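Local structure of probable intron-encoded endonuclease 1 (Wickerhamomyces canadensis, 6X1J) at a contact of chain A with DNA. The protein cleaves a specific DNA target as a LAGLIDADG homing endonuclease involved in the homing of an intron in the mitochondrial 21S rRNA gene. Sequence-based numbering; all coordinates share one arbitrary frame.

Site 1: a contact of chain A with DNA. Residues 66, 93, 95, 97, 99. With nucleotides of chain B.
Backbone recognition by a LAGLIDADG homing endonuclease is well illustrated where the turn between strands 87-92 and 98-105, together with Lys66 just past strand 60-65, follows three consecutive nucleotides of chain B. The hydrogen bonds to the DNA described here end on phosphate oxygens, so this patch probably contributes more to positioning the strand than to reading its bases. Two amides converge on OP2 of the DT12 phosphate from the two ends of the turn. Asn93 offers ND2 at 2.9 Å from that oxygen, and Asn97, its CG anti to the carbonyl carbon and beside the backbone N, brings its own ND2 3.0 Å from the same OP2. Both bonds are nearly straight, and in each the oxygen lies close to the plane of the donating amide. This neutral pair of N-H groups would stabilise the negative phosphate without bringing in a formal charge. Asn93 takes up the crowded position, CG between the backbone N and the carbonyl carbon (chi1 67°). Its other amide branch turns inward: OD1 accepts the backbone N of Asn97 at 3.2 Å, from above the carbonyl plane, which restrains the flip of the amide and ties the two sides of the turn together. An alanine here would remove both amide branches, and would probably weaken the hold on OP2 and loosen the turn that presents Asn97. Lys66 adds a side chain that is likely to be positively charged. Its chain runs extended from a CG anti to the backbone N (chi1 -176°) and bends only at the end (chi4 77°), bringing NZ 2.6 Å from OP2 of the DA13 phosphate in a salt bridge. The residues of this patch are not aromatic, and aliphatic branches pack against the sugars. Leu95 lays CD2 against C2' of the DA11 deoxyribose at 3.5 Å, while Val99 sets CG2 3.7 Å from C5' of DT12. The second Val99 branch, CG1, faces the major-groove edge of the DA13 base, 4.0 Å from N7.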
loop_
_atom_site.group_PDB
_atom_site.type_symbol
_atom_site.label_atom_id
_atom_site.label_comp_id
_atom_site.label_asym_id
_atom_site.label_seq_id
_atom_site.Cartn_x
_atom_site.Cartn_y
_atom_site.Cartn_z
ATOM N N LYS A 66 -10.673 0.165 -6.286
ATOM C CA LYS A 66 -12.142 -0.006 -6.412
ATOM C C LYS A 66 -12.838 0.803 -5.332
ATOM O O LYS A 66 -13.787 1.460 -5.672
ATOM C CB LYS A 66 -12.528 -1.481 -6.241
ATOM C CG LYS A 66 -14.003 -1.801 -6.456
ATOM C CD LYS A 66 -14.349 -3.269 -6.198
ATOM C CE LYS A 66 -15.782 -3.574 -6.585
ATOM N NZ LYS A 66 -15.907 -3.707 -8.061
ATOM N N ASN A 93 -13.461 -4.261 -21.015
ATOM C CA ASN A 93 -12.419 -5.340 -20.988
ATOM C C ASN A 93 -12.729 -6.380 -22.083
ATOM O O ASN A 93 -13.806 -6.305 -22.651
ATOM C CB ASN A 93 -12.285 -5.953 -19.587
ATOM C CG ASN A 93 -13.502 -6.739 -19.138
ATOM O OD1 ASN A 93 -14.367 -7.062 -19.959
ATOM N ND2 ASN A 93 -13.565 -7.077 -17.850
ATOM N N LEU A 95 -13.893 -9.125 -22.295
ATOM C CA LEU A 95 -15.203 -9.783 -22.059
ATOM C C LEU A 95 -16.336 -8.829 -22.448
ATOM O O LEU A 95 -17.488 -9.298 -22.527
ATOM C CB LEU A 95 -15.302 -10.183 -20.576
ATOM C CG LEU A 95 -15.036 -11.655 -20.229
ATOM C CD1 LEU A 95 -13.885 -12.243 -21.034
ATOM C CD2 LEU A 95 -14.778 -11.821 -18.739
ATOM N N ASN A 97 -17.325 -6.099 -20.594
ATOM C CA ASN A 97 -17.955 -5.561 -19.354
ATOM C C ASN A 97 -17.268 -4.254 -18.944
ATOM O O ASN A 97 -16.030 -4.076 -19.192
ATOM C CB ASN A 97 -17.931 -6.578 -18.207
ATOM C CG ASN A 97 -18.572 -7.891 -18.603
ATOM O OD1 ASN A 97 -19.693 -7.895 -19.093
ATOM N ND2 ASN A 97 -17.857 -8.995 -18.454
ATOM N N VAL A 99 -15.750 -1.754 -16.297
ATOM C CA VAL A 99 -15.074 -1.867 -14.976
ATOM C C VAL A 99 -14.848 -0.460 -14.418
ATOM O O VAL A 99 -14.311 0.370 -15.151
ATOM C CB VAL A 99 -13.737 -2.621 -15.072
ATOM C CG1 VAL A 99 -13.224 -2.899 -13.675
ATOM C CG2 VAL A 99 -13.844 -3.887 -15.922
ATOM P P DA B 11 -14.921 -15.675 -15.820
ATOM O OP1 DA B 11 -16.337 -16.102 -15.791
ATOM O OP2 DA B 11 -14.062 -15.887 -17.017
ATOM O "O5'" DA B 11 -14.856 -14.115 -15.495
ATOM C "C5'" DA B 11 -15.526 -13.620 -14.307
ATOM C "C4'" DA B 11 -14.973 -12.282 -13.866
ATOM O "O4'" DA B 11 -13.596 -12.421 -13.427
ATOM C "C3'" DA B 11 -14.964 -11.196 -14.948
ATOM O "O3'" DA B 11 -15.273 -9.935 -14.324
ATOM C "C2'" DA B 11 -13.550 -11.263 -15.490
ATOM C "C1'" DA B 11 -12.754 -11.585 -14.228
ATOM N N9 DA B 11 -11.497 -12.300 -14.427
ATOM C C8 DA B 11 -11.066 -13.036 -15.505
ATOM N N7 DA B 11 -9.909 -13.622 -15.312
ATOM C C5 DA B 11 -9.564 -13.260 -14.016
ATOM C C6 DA B 11 -8.447 -13.561 -13.213
ATOM N N6 DA B 11 -7.434 -14.329 -13.614
ATOM N N1 DA B 11 -8.401 -13.025 -11.972
ATOM C C2 DA B 11 -9.414 -12.238 -11.574
ATOM N N3 DA B 11 -10.521 -11.893 -12.235
ATOM C C4 DA B 11 -10.535 -12.447 -13.460
ATOM P P DT B 12 -15.435 -8.589 -15.187
ATOM O OP1 DT B 12 -16.503 -7.768 -14.566
ATOM O OP2 DT B 12 -15.459 -8.910 -16.669
ATOM O "O5'" DT B 12 -14.049 -7.861 -14.895
ATOM C "C5'" DT B 12 -13.951 -6.923 -13.840
ATOM C "C4'" DT B 12 -13.615 -7.586 -12.530
ATOM O "O4'" DT B 12 -12.628 -8.627 -12.715
ATOM C "C3'" DT B 12 -12.970 -6.600 -11.582
ATOM O "O3'" DT B 12 -13.401 -7.006 -10.298
ATOM C "C2'" DT B 12 -11.486 -6.772 -11.881
ATOM C "C1'" DT B 12 -11.369 -8.246 -12.191
ATOM N N1 DT B 12 -10.356 -8.636 -13.194
ATOM C C2 DT B 12 -9.067 -8.965 -12.819
ATOM O O2 DT B 12 -8.651 -8.883 -11.668
ATOM N N3 DT B 12 -8.275 -9.409 -13.850
ATOM C C4 DT B 12 -8.629 -9.536 -15.184
ATOM O O4 DT B 12 -7.801 -9.917 -16.005
ATOM C C5 DT B 12 -9.983 -9.161 -15.501
ATOM C C7 DT B 12 -10.448 -9.265 -16.919
ATOM C C6 DT B 12 -10.769 -8.745 -14.505
ATOM P P DA B 13 -13.649 -5.922 -9.169
ATOM O OP1 DA B 13 -14.311 -6.574 -7.994
ATOM O OP2 DA B 13 -14.222 -4.739 -9.808
ATOM O "O5'" DA B 13 -12.177 -5.479 -8.727
ATOM C "C5'" DA B 13 -11.459 -6.209 -7.737
ATOM C "C4'" DA B 13 -10.014 -5.760 -7.693
ATOM O "O4'" DA B 13 -9.374 -5.862 -8.992
ATOM C "C3'" DA B 13 -9.777 -4.324 -7.244
ATOM O "O3'" DA B 13 -8.625 -4.324 -6.389
ATOM C "C2'" DA B 13 -9.530 -3.593 -8.545
ATOM C "C1'" DA B 13 -8.779 -4.627 -9.338
ATOM N N9 DA B 13 -8.845 -4.493 -10.797
ATOM C C8 DA B 13 -9.679 -3.721 -11.568
ATOM N N7 DA B 13 -9.452 -3.824 -12.859
ATOM C C5 DA B 13 -8.425 -4.749 -12.943
ATOM C C6 DA B 13 -7.739 -5.308 -14.032
ATOM N N6 DA B 13 -7.999 -5.017 -15.308
ATOM N N1 DA B 13 -6.753 -6.190 -13.762
ATOM C C2 DA B 13 -6.475 -6.480 -12.488
ATOM N N3 DA B 13 -7.034 -6.007 -11.382
ATOM C C4 DA B 13 -8.039 -5.168 -11.681
#

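Site 2: a contact of chain A with DNA. Residues 47, 147-149, 154, 166, 168-169, 195. With nucleotides of chain B; nucleotides of chain C.
The two LAGLIDADG motifs of this endonuclease meet at its active centre, ending in the catalytic acids Asp47 and Asp148, which lie between phosphates of both strands. Asp47 brings OD1 2.8 Å from OP2 of DC15 in chain B, and Asp148 holds OD1 2.9 Å from OP2 of DC17 in chain C. The same Asp148 OD1 is 3.1 Å from OP2 of DC15. Oxygens that can only accept would repel one another here; potassium ions, bound by Gly46 and Asp148 and by Asp47 and Asp147, presumably offset that charge, occupying sites where the family uses divalent metals for cleavage. The DC17 phosphate is still joined to DT16. Asp147, which shares a potassium site with Asp47, also receives the backbone N of Asp47 on OD2 at 3.0 Å, from above the carboxylate plane.

Beyond the acids, His166, its CG anti to the carbonyl carbon (chi1 -69°), sets its imidazole so that the C5-C6 side of the DC17 cytosine points into one face of the ring. The planes of the His166 imidazole and the DC17 base stand at 75°, an edge-to-face contact in which CE1 approaches C6 to 3.3 Å. Gln168 lies beside the rim of the imidazole and, bent at chi2, directs NE2 to ND1 of His166 at 3.3 Å, near the planes of both groups. If ND1 accepts, the ring proton is likely to sit on NE2. The same Gln168 NE2 donates to OD1 of Asn195, 2.9 Å away. That oxygen also takes the N4 amino group of DC17 in a nearly linear bond of 2.9 Å. Asn195, its CG anti to the backbone N (chi1 174°), thereby reads the major-groove edge of the cytosine, with both donors lying in its carbonyl plane.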
loop_
_atom_site.group_PDB
_atom_site.type_symbol
_atom_site.label_atom_id
_atom_site.label_comp_id
_atom_site.label_asym_id
_atom_site.label_seq_id
_atom_site.Cartn_x
_atom_site.Cartn_y
_atom_site.Cartn_z
ATOM N N ASP A 47 -0.826 -2.028 -2.982
ATOM C CA ASP A 47 -1.519 -1.650 -4.240
ATOM C C ASP A 47 -0.879 -0.431 -4.944
ATOM O O ASP A 47 -1.294 -0.109 -6.090
ATOM C CB ASP A 47 -2.981 -1.377 -3.895
ATOM C CG ASP A 47 -3.759 -2.651 -3.576
ATOM O OD1 ASP A 47 -3.391 -3.726 -4.097
ATOM O OD2 ASP A 47 -4.655 -2.576 -2.749
ATOM N N ASP A 147 -4.576 -3.419 1.563
ATOM C CA ASP A 147 -4.227 -3.513 0.124
ATOM C C ASP A 147 -4.356 -4.971 -0.323
ATOM O O ASP A 147 -5.296 -5.275 -1.122
ATOM C CB ASP A 147 -2.849 -2.913 -0.114
ATOM C CG ASP A 147 -2.807 -1.392 -0.070
ATOM O OD1 ASP A 147 -3.864 -0.776 0.221
ATOM O OD2 ASP A 147 -1.728 -0.825 -0.365
ATOM N N ASP A 148 -3.519 -5.852 0.233
ATOM C CA ASP A 148 -3.226 -7.206 -0.327
ATOM C C ASP A 148 -3.728 -8.328 0.591
ATOM O O ASP A 148 -3.454 -9.515 0.311
ATOM C CB ASP A 148 -1.724 -7.274 -0.624
ATOM C CG ASP A 148 -1.432 -6.800 -2.032
ATOM O OD1 ASP A 148 -2.219 -5.991 -2.537
ATOM O OD2 ASP A 148 -0.442 -7.255 -2.627
ATOM N N GLY A 149 -4.440 -7.962 1.644
ATOM C CA GLY A 149 -4.898 -8.867 2.699
ATOM C C GLY A 149 -6.104 -9.656 2.212
ATOM O O GLY A 149 -6.731 -9.232 1.253
ATOM N N TYR A 154 -13.534 -18.030 3.081
ATOM C CA TYR A 154 -14.568 -16.998 2.807
ATOM C C TYR A 154 -15.976 -17.456 3.229
ATOM O O TYR A 154 -16.869 -16.599 3.148
ATOM C CB TYR A 154 -14.487 -16.548 1.342
ATOM C CG TYR A 154 -13.314 -15.630 1.077
ATOM C CD1 TYR A 154 -12.078 -16.157 0.727
ATOM C CD2 TYR A 154 -13.415 -14.249 1.223
ATOM C CE1 TYR A 154 -10.980 -15.345 0.505
ATOM C CE2 TYR A 154 -12.320 -13.429 1.013
ATOM C CZ TYR A 154 -11.106 -13.980 0.649
ATOM O OH TYR A 154 -10.004 -13.219 0.416
ATOM N N HIS A 166 -1.374 -11.483 0.056
ATOM C CA HIS A 166 -1.200 -11.913 -1.354
ATOM C C HIS A 166 0.083 -11.309 -1.922
ATOM O O HIS A 166 0.026 -10.246 -2.584
ATOM C CB HIS A 166 -2.492 -11.635 -2.120
ATOM C CG HIS A 166 -3.607 -12.532 -1.680
ATOM N ND1 HIS A 166 -3.694 -13.836 -2.104
ATOM C CD2 HIS A 166 -4.630 -12.348 -0.822
ATOM C CE1 HIS A 166 -4.743 -14.419 -1.556
ATOM N NE2 HIS A 166 -5.334 -13.522 -0.755
ATOM N N GLN A 168 2.021 -12.638 -4.324
ATOM C CA GLN A 168 2.295 -13.425 -5.553
ATOM C C GLN A 168 3.404 -12.761 -6.370
ATOM O O GLN A 168 4.222 -13.507 -6.928
ATOM C CB GLN A 168 1.040 -13.662 -6.406
ATOM C CG GLN A 168 0.113 -14.738 -5.837
ATOM C CD GLN A 168 -0.848 -14.178 -4.827
ATOM O OE1 GLN A 168 -0.523 -13.197 -4.158
ATOM N NE2 GLN A 168 -2.051 -14.752 -4.770
ATOM N N GLY A 169 3.433 -11.434 -6.424
ATOM C CA GLY A 169 4.367 -10.654 -7.260
ATOM C C GLY A 169 5.816 -10.722 -6.765
ATOM O O GLY A 169 6.681 -10.232 -7.479
ATOM N N ASN A 195 -0.195 -19.961 -4.498
ATOM C CA ASN A 195 -1.453 -19.679 -5.207
ATOM C C ASN A 195 -1.048 -19.453 -6.676
ATOM O O ASN A 195 -0.191 -18.585 -6.931
ATOM C CB ASN A 195 -2.220 -18.583 -4.457
ATOM C CG ASN A 195 -3.450 -18.159 -5.229
ATOM O OD1 ASN A 195 -3.555 -17.008 -5.676
ATOM N ND2 ASN A 195 -4.310 -19.128 -5.510
ATOM P P DC B 15 -1.865 -5.451 -6.989
ATOM O OP1 DC B 15 -1.732 -6.757 -7.674
ATOM O OP2 DC B 15 -1.567 -5.264 -5.517
ATOM O "O5'" DC B 15 -0.903 -4.605 -7.884
ATOM C "C5'" DC B 15 -0.328 -3.344 -7.594
ATOM C "C4'" DC B 15 0.536 -3.205 -8.823
ATOM O "O4'" DC B 15 -0.289 -3.159 -10.010
ATOM C "C3'" DC B 15 1.612 -2.118 -8.950
ATOM O "O3'" DC B 15 2.758 -2.985 -9.044
ATOM C "C2'" DC B 15 1.076 -1.254 -10.081
ATOM C "C1'" DC B 15 0.262 -2.239 -10.930
ATOM N N1 DC B 15 -0.851 -1.648 -11.697
ATOM C C2 DC B 15 -0.974 -1.934 -13.067
ATOM O O2 DC B 15 -0.145 -2.684 -13.603
ATOM N N3 DC B 15 -1.977 -1.364 -13.770
ATOM C C4 DC B 15 -2.865 -0.583 -13.151
ATOM N N4 DC B 15 -3.838 -0.046 -13.880
ATOM C C5 DC B 15 -2.780 -0.301 -11.754
ATOM C C6 DC B 15 -1.751 -0.821 -11.081
ATOM P P DA C 15 0.842 -13.054 -14.341
ATOM O OP1 DA C 15 1.976 -12.412 -15.004
ATOM O OP2 DA C 15 0.544 -14.484 -14.539
ATOM O "O5'" DA C 15 1.067 -12.753 -12.796
ATOM C "C5'" DA C 15 1.448 -11.415 -12.402
ATOM C "C4'" DA C 15 0.776 -11.007 -11.111
ATOM O "O4'" DA C 15 -0.640 -10.829 -11.340
ATOM C "C3'" DA C 15 0.881 -12.014 -9.972
ATOM O "O3'" DA C 15 1.062 -11.452 -8.649
ATOM C "C2'" DA C 15 -0.399 -12.826 -10.112
ATOM C "C1'" DA C 15 -1.401 -11.823 -10.643
ATOM N N9 DA C 15 -2.355 -12.328 -11.613
ATOM C C8 DA C 15 -2.252 -13.350 -12.529
ATOM N N7 DA C 15 -3.244 -13.393 -13.383
ATOM C C5 DA C 15 -4.015 -12.286 -13.051
ATOM C C6 DA C 15 -5.178 -11.735 -13.619
ATOM N N6 DA C 15 -5.815 -12.273 -14.655
ATOM N N1 DA C 15 -5.676 -10.606 -13.068
ATOM C C2 DA C 15 -5.035 -10.066 -12.021
ATOM N N3 DA C 15 -3.936 -10.489 -11.397
ATOM C C4 DA C 15 -3.469 -11.614 -11.972
ATOM P P DT C 16 0.301 -10.122 -8.103
ATOM O OP1 DT C 16 -0.503 -9.544 -9.163
ATOM O OP2 DT C 16 1.301 -9.250 -7.446
ATOM O "O5'" DT C 16 -0.467 -10.593 -6.800
ATOM C "C5'" DT C 16 -1.777 -11.152 -6.821
ATOM C "C4'" DT C 16 -2.840 -10.076 -6.792
ATOM O "O4'" DT C 16 -3.698 -10.309 -7.927
ATOM C "C3'" DT C 16 -3.767 -10.198 -5.601
ATOM O "O3'" DT C 16 -4.513 -9.015 -5.398
ATOM C "C2'" DT C 16 -4.737 -11.263 -6.058
ATOM C "C1'" DT C 16 -4.914 -10.925 -7.510
ATOM N N1 DT C 16 -5.140 -12.032 -8.424
ATOM C C2 DT C 16 -6.173 -11.904 -9.317
ATOM O O2 DT C 16 -6.996 -11.003 -9.261
ATOM N N3 DT C 16 -6.229 -12.890 -10.268
ATOM C C4 DT C 16 -5.363 -13.956 -10.416
ATOM O O4 DT C 16 -5.539 -14.762 -11.324
ATOM C C5 DT C 16 -4.264 -13.990 -9.481
ATOM C C7 DT C 16 -3.258 -15.093 -9.580
ATOM C C6 DT C 16 -4.190 -13.020 -8.563
ATOM P P DC C 17 -4.122 -8.055 -4.231
ATOM O OP1 DC C 17 -4.042 -6.701 -4.826
ATOM O OP2 DC C 17 -2.905 -8.602 -3.565
ATOM O "O5'" DC C 17 -5.377 -8.056 -3.242
ATOM C "C5'" DC C 17 -5.854 -9.178 -2.441
ATOM C "C4'" DC C 17 -7.269 -9.531 -2.850
ATOM O "O4'" DC C 17 -7.285 -10.371 -4.040
ATOM C "C3'" DC C 17 -8.177 -10.214 -1.825
ATOM O "O3'" DC C 17 -9.431 -9.488 -1.803
ATOM C "C2'" DC C 17 -8.274 -11.634 -2.354
ATOM C "C1'" DC C 17 -8.154 -11.477 -3.850
ATOM N N1 DC C 17 -7.582 -12.648 -4.573
ATOM C C2 DC C 17 -8.156 -13.086 -5.783
ATOM O O2 DC C 17 -9.164 -12.508 -6.223
ATOM N N3 DC C 17 -7.597 -14.128 -6.439
ATOM C C4 DC C 17 -6.492 -14.702 -5.962
ATOM N N4 DC C 17 -5.987 -15.742 -6.629
ATOM C C5 DC C 17 -5.878 -14.262 -4.754
ATOM C C6 DC C 17 -6.438 -13.227 -4.112
#

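About 20 Å separates the C-alpha centres of site 1 and site 2, which share no residue but meet the same duplex. Chain B ties them together: site 1 follows DA11 to DA13 and site 2 takes up the strand at DC15, while chain C enters at site 2. The first lies largely on the turn between strands 87-92 and 98-105, the second around the end of helix 138-148, Asp47, the loop after strand 163-165 and Asn195 ending strand 191-195. Holding the backbone at site 1 is likely to help place the phosphates at the acids of site 2, dividing positioning and chemistry within one monomer.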